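Local atomic coordinates of manganese-dependent inorganic pyrophosphatase (Methanocaldococcus jannaschii, PDB entry 2EB0), a protein that catalyses the manganese-dependent hydrolysis of diphosphate to two phosphates, using two metal ions in each subunit. Residues E197-N200 with M201-N205; F179-E182 with I183-K187. All coordinates share one frame; numbering follows the deposited sequence.

Interaction 1 (E197-N200 with M201-N205)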
loop_
_atom_site.group_PDB
_atom_site.type_symbol
_atom_site.label_atom_id
_atom_site.label_comp_id
_atom_site.label_asym_id
_atom_site.label_seq_id
_atom_site.Cartn_x
_atom_site.Cartn_y
_atom_site.Cartn_z
ATOM N N GLU B 197 -15.763 -29.282 2.370
ATOM C CA GLU B 197 -16.406 -27.995 2.085
ATOM C C GLU B 197 -16.056 -26.930 3.129
ATOM O O GLU B 197 -15.840 -25.759 2.803
ATOM C CB GLU B 197 -17.922 -28.175 2.022
ATOM C CG GLU B 197 -18.387 -29.129 0.931
ATOM C CD GLU B 197 -19.867 -29.454 1.040
ATOM O OE1 GLU B 197 -20.269 -30.121 2.020
ATOM O OE2 GLU B 197 -20.631 -29.037 0.149
ATOM N N ILE B 198 -16.004 -27.348 4.385
ATOM C CA ILE B 198 -15.668 -26.451 5.484
ATOM C C ILE B 198 -14.246 -25.927 5.335
ATOM O O ILE B 198 -13.957 -24.774 5.640
ATOM C CB ILE B 198 -15.793 -27.184 6.830
ATOM C CG1 ILE B 198 -17.261 -27.538 7.080
ATOM C CG2 ILE B 198 -15.236 -26.325 7.947
ATOM C CD1 ILE B 198 -17.481 -28.387 8.282
ATOM N N ILE B 199 -13.361 -26.785 4.849
ATOM C CA ILE B 199 -11.973 -26.418 4.667
ATOM C C ILE B 199 -11.767 -25.401 3.554
ATOM O O ILE B 199 -11.058 -24.414 3.728
ATOM C CB ILE B 199 -11.122 -27.668 4.376
ATOM C CG1 ILE B 199 -10.844 -28.403 5.685
ATOM C CG2 ILE B 199 -9.825 -27.281 3.669
ATOM C CD1 ILE B 199 -10.166 -29.732 5.503
ATOM N N ASN B 200 -12.402 -25.634 2.416
ATOM C CA ASN B 200 -12.239 -24.744 1.277
ATOM C C ASN B 200 -13.094 -23.488 1.284
ATOM O O ASN B 200 -12.788 -22.526 0.579
ATOM C CB ASN B 200 -12.489 -25.519 -0.020
ATOM C CG ASN B 200 -11.474 -26.625 -0.242
ATOM O OD1 ASN B 200 -10.276 -26.437 -0.024
ATOM N ND2 ASN B 200 -11.948 -27.778 -0.695
ATOM N N MET B 201 -14.158 -23.485 2.076
ATOM C CA MET B 201 -15.050 -22.338 2.116
ATOM C C MET B 201 -14.346 -21.006 2.355
ATOM O O MET B 201 -14.648 -20.018 1.694
ATOM C CB MET B 201 -16.125 -22.542 3.187
ATOM C CG MET B 201 -17.303 -21.587 3.057
ATOM S SD MET B 201 -18.176 -21.771 1.472
ATOM C CE MET B 201 -19.144 -23.235 1.810
ATOM N N ASP B 202 -13.404 -20.974 3.290
ATOM C CA ASP B 202 -12.717 -19.722 3.596
ATOM C C ASP B 202 -11.236 -19.915 3.886
ATOM O O ASP B 202 -10.725 -19.458 4.902
ATOM C CB ASP B 202 -13.416 -19.043 4.783
ATOM C CG ASP B 202 -12.808 -17.704 5.137
ATOM O OD1 ASP B 202 -12.486 -16.927 4.215
ATOM O OD2 ASP B 202 -12.665 -17.418 6.343
ATOM N N PHE B 203 -10.547 -20.582 2.969
ATOM C CA PHE B 203 -9.127 -20.849 3.124
ATOM C C PHE B 203 -8.304 -19.798 2.387
ATOM O O PHE B 203 -8.523 -19.551 1.200
ATOM C CB PHE B 203 -8.800 -22.235 2.567
ATOM C CG PHE B 203 -7.559 -22.835 3.134
ATOM C CD1 PHE B 203 -7.628 -23.707 4.216
ATOM C CD2 PHE B 203 -6.313 -22.517 2.605
ATOM C CE1 PHE B 203 -6.469 -24.253 4.768
ATOM C CE2 PHE B 203 -5.145 -23.060 3.151
ATOM C CZ PHE B 203 -5.225 -23.930 4.236
ATOM N N LYS B 204 -7.359 -19.186 3.093
ATOM C CA LYS B 204 -6.496 -18.169 2.500
ATOM C C LYS B 204 -5.057 -18.666 2.466
ATOM O O LYS B 204 -4.586 -19.291 3.415
ATOM C CB LYS B 204 -6.565 -16.873 3.314
ATOM C CG LYS B 204 -7.814 -16.057 3.097
ATOM C CD LYS B 204 -7.503 -14.799 2.295
ATOM C CE LYS B 204 -8.763 -13.990 2.000
ATOM N NZ LYS B 204 -9.454 -13.556 3.243
ATOM N N ASN B 205 -4.367 -18.393 1.368
ATOM C CA ASN B 205 -2.975 -18.801 1.221
ATOM C C ASN B 205 -2.074 -17.584 1.310
ATOM O O ASN B 205 -2.449 -16.510 0.849
ATOM C CB ASN B 205 -2.777 -19.504 -0.117
ATOM C CG ASN B 205 -3.500 -20.823 -0.179
ATOM O OD1 ASN B 205 -3.433 -21.617 0.758
ATOM N ND2 ASN B 205 -4.194 -21.073 -1.281
#
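The turn that leads from helix 195-201 into edge strand 204-208 of the mixed sheet, within the DHHA2 region, is closed by Ile199 and Phe203, which meet across the helix end. Here the last helical turn hands over to an extended chain, and the exchange illustrates how a helix carbonyl can be covered by a side chain that follows it. Glu197 O still has its helical partner, accepting Met201 N at 2.9 Å, but the N-H...O angle of 137° is well bent and the donor is tilted 25° from the carbonyl plane. Met201 CB crowds the same oxygen at 3.3 Å; beyond it the side chain, bent at its second and third torsions, touches Asn36 and Leu193.

Ile199 O is met differently, by the aromatic side chain. Phe203 CB lies 3.3 Å from it, and the ring follows, with CD1 at 3.5 Å from Ile199 O. The oxygen therefore faces a ring edge, near the ring plane, an approach in which the weakly positive C-H rim probably favours the carbonyl. This placement follows from a first torsion of -157°, which sets CG opposite the Phe203 backbone N and swings the ring back alongside the helix. Ile199 CG2 adds a light apolar touch on Phe203 CD1, and the Ile199 side chain also packs on Ile233, Leu236 and Leu237 of helix 230-243.

Asp202 points its CB away from the helix, and OD1 forms a salt bridge with Arg293; the side chain stands about 6 Å from a bound manganese, so the turn borders the active site. On the far rim of the Phe203 ring, Asn205 OD1, hydrogen-bonded to Tyr246, lies in the ring plane 3.3 Å from Phe203 CE2.

Interaction 2 (F179-E182 with I183-K187); sequences FGME and ILKAK
One face of the Phe179 ring carries the delta methyl of Ile183, an i to i+4 CH-pi contact along helix 176-188. Ile183 CD1 sits 4.0 Å from the centroid of the Phe179 ring, 23° off the ring normal and displaced toward the rim, so that Phe179 CZ is its nearest ring atom at 3.7 Å. Around the same ring gather Phe41, Phe46 and Ile145, and Lys45 makes a cation-pi contact with it; the pair thus packs the helix against helices 37-45 and 134-148. The ring stands out from the helix because chi1 of Phe179, at 174°, sets CG opposite the backbone N, and the CG1-CD1 branch of Ile183, with CG1 beside its own backbone N, reaches back over the ring face. An alanine at Phe179 is likely to leave the Ile183 methyl without its aromatic face and Lys45 without its pi partner, opening a gap between the three helices.

Regular i to i+4 backbone bonds hold these side chains in step. Ile183 N donates to Phe179 O at 3.1 Å, in the carbonyl plane, and Leu184 N to Gly180 O at 2.8 Å. Leu184 CG lies obliquely in front of Gly180 O, beside the N-H donor, and the side chain touches Val149 and Lys152.

Glu182 and Lys185 lie on an exposed part of the helix surface. Lys185, stretched out beyond CG, runs past Met181, whose CG lies 4.0 Å from Lys185 CE. The Lys185 charge is not in direct contact with the Glu182 carboxylate, for Lys185 NZ and Glu182 OE2 are 5.1 Å apart. One water lies between the two groups, so any link between them is probably indirect. Lys185 NZ donates to the water oxygen at 2.8 Å. The water in turn gives a weak bond to Glu182 OE2, 3.4 Å from the water oxygen.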
loop_
_atom_site.group_PDB
_atom_site.type_symbol
_atom_site.label_atom_id
_atom_site.label_comp_id
_atom_site.label_asym_id
_atom_site.label_seq_id
_atom_site.Cartn_x
_atom_site.Cartn_y
_atom_site.Cartn_z
ATOM N N PHE B 179 -30.898 -8.408 11.742
ATOM C CA PHE B 179 -30.371 -8.794 10.441
ATOM C C PHE B 179 -29.026 -9.487 10.650
ATOM O O PHE B 179 -28.741 -10.505 10.022
ATOM C CB PHE B 179 -30.204 -7.563 9.550
ATOM C CG PHE B 179 -29.541 -7.853 8.235
ATOM C CD1 PHE B 179 -29.796 -9.043 7.555
ATOM C CD2 PHE B 179 -28.673 -6.929 7.663
ATOM C CE1 PHE B 179 -29.190 -9.310 6.317
ATOM C CE2 PHE B 179 -28.063 -7.183 6.427
ATOM C CZ PHE B 179 -28.323 -8.376 5.753
ATOM N N GLY B 180 -28.221 -8.937 11.556
ATOM C CA GLY B 180 -26.921 -9.505 11.861
ATOM C C GLY B 180 -27.013 -10.918 12.410
ATOM O O GLY B 180 -26.181 -11.771 12.090
ATOM N N MET B 181 -28.018 -11.180 13.236
ATOM C CA MET B 181 -28.165 -12.515 13.794
ATOM C C MET B 181 -28.324 -13.509 12.644
ATOM O O MET B 181 -27.763 -14.608 12.672
ATOM C CB MET B 181 -29.374 -12.585 14.730
ATOM C CG MET B 181 -29.588 -13.974 15.340
ATOM S SD MET B 181 -28.062 -14.672 16.049
ATOM C CE MET B 181 -27.986 -13.803 17.641
ATOM N N GLU B 182 -29.084 -13.102 11.627
ATOM C CA GLU B 182 -29.319 -13.926 10.447
ATOM C C GLU B 182 -27.990 -14.225 9.756
ATOM O O GLU B 182 -27.685 -15.370 9.417
ATOM C CB GLU B 182 -30.262 -13.195 9.491
ATOM C CG GLU B 182 -31.483 -14.003 9.133
ATOM C CD GLU B 182 -32.134 -14.608 10.356
ATOM O OE1 GLU B 182 -32.737 -13.852 11.144
ATOM O OE2 GLU B 182 -32.027 -15.840 10.540
ATOM N N ILE B 183 -27.195 -13.184 9.555
ATOM C CA ILE B 183 -25.899 -13.353 8.932
ATOM C C ILE B 183 -25.048 -14.307 9.770
ATOM O O ILE B 183 -24.370 -15.182 9.225
ATOM C CB ILE B 183 -25.200 -11.982 8.753
ATOM C CG1 ILE B 183 -25.934 -11.187 7.662
ATOM C CG2 ILE B 183 -23.730 -12.172 8.415
ATOM C CD1 ILE B 183 -25.382 -9.811 7.385
ATOM N N LEU B 184 -25.100 -14.168 11.091
ATOM C CA LEU B 184 -24.321 -15.051 11.962
ATOM C C LEU B 184 -24.809 -16.488 11.841
ATOM O O LEU B 184 -24.018 -17.427 11.928
ATOM C CB LEU B 184 -24.403 -14.603 13.429
ATOM C CG LEU B 184 -23.808 -13.242 13.797
ATOM C CD1 LEU B 184 -23.783 -13.102 15.314
ATOM C CD2 LEU B 184 -22.397 -13.118 13.244
ATOM N N LYS B 185 -26.111 -16.669 11.640
ATOM C CA LYS B 185 -26.647 -18.017 11.490
ATOM C C LYS B 185 -26.246 -18.565 10.119
ATOM O O LYS B 185 -26.159 -19.778 9.920
ATOM C CB LYS B 185 -28.169 -18.012 11.652
ATOM C CG LYS B 185 -28.614 -17.748 13.090
ATOM C CD LYS B 185 -30.100 -18.005 13.272
ATOM C CE LYS B 185 -30.510 -17.848 14.729
ATOM N NZ LYS B 185 -31.904 -18.317 14.982
ATOM N N ALA B 186 -25.978 -17.655 9.187
ATOM C CA ALA B 186 -25.566 -18.036 7.838
ATOM C C ALA B 186 -24.132 -18.568 7.847
ATOM O O ALA B 186 -23.818 -19.535 7.156
ATOM C CB ALA B 186 -25.685 -16.841 6.891
ATOM N N LYS B 187 -23.259 -17.936 8.626
ATOM C CA LYS B 187 -21.879 -18.402 8.710
ATOM C C LYS B 187 -21.884 -19.784 9.351
ATOM O O LYS B 187 -21.164 -20.683 8.935
ATOM C CB LYS B 187 -21.040 -17.454 9.566
ATOM C CG LYS B 187 -20.809 -16.080 8.957
ATOM C CD LYS B 187 -19.868 -15.251 9.819
ATOM C CE LYS B 187 -19.322 -14.042 9.060
ATOM N NZ LYS B 187 -20.377 -13.074 8.679
HETATM O O HOH W 1 -32.967 -16.028 13.813
#

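Interaction 2 comes first along the chain, on helix 176-188, and interaction 1 follows on the next helix, 195-201, and the strand it enters. Their centres are about 19 Å apart and their nearest atoms about 7 Å, so they do not touch. Both belong to the DHHA2 region, yet they face different surroundings: residues 179-187 pack on helices 37-45 and 134-148, whereas residues 197-205 pack on helix 230-243 and open the mixed sheet. The two helices carry the chain from one body to the other, consistent with the two-domain architecture of family II pyrophosphatases. The manganese ions are held by residues of the N-terminal part, near the cleft that the C-terminal part borders through Asp202.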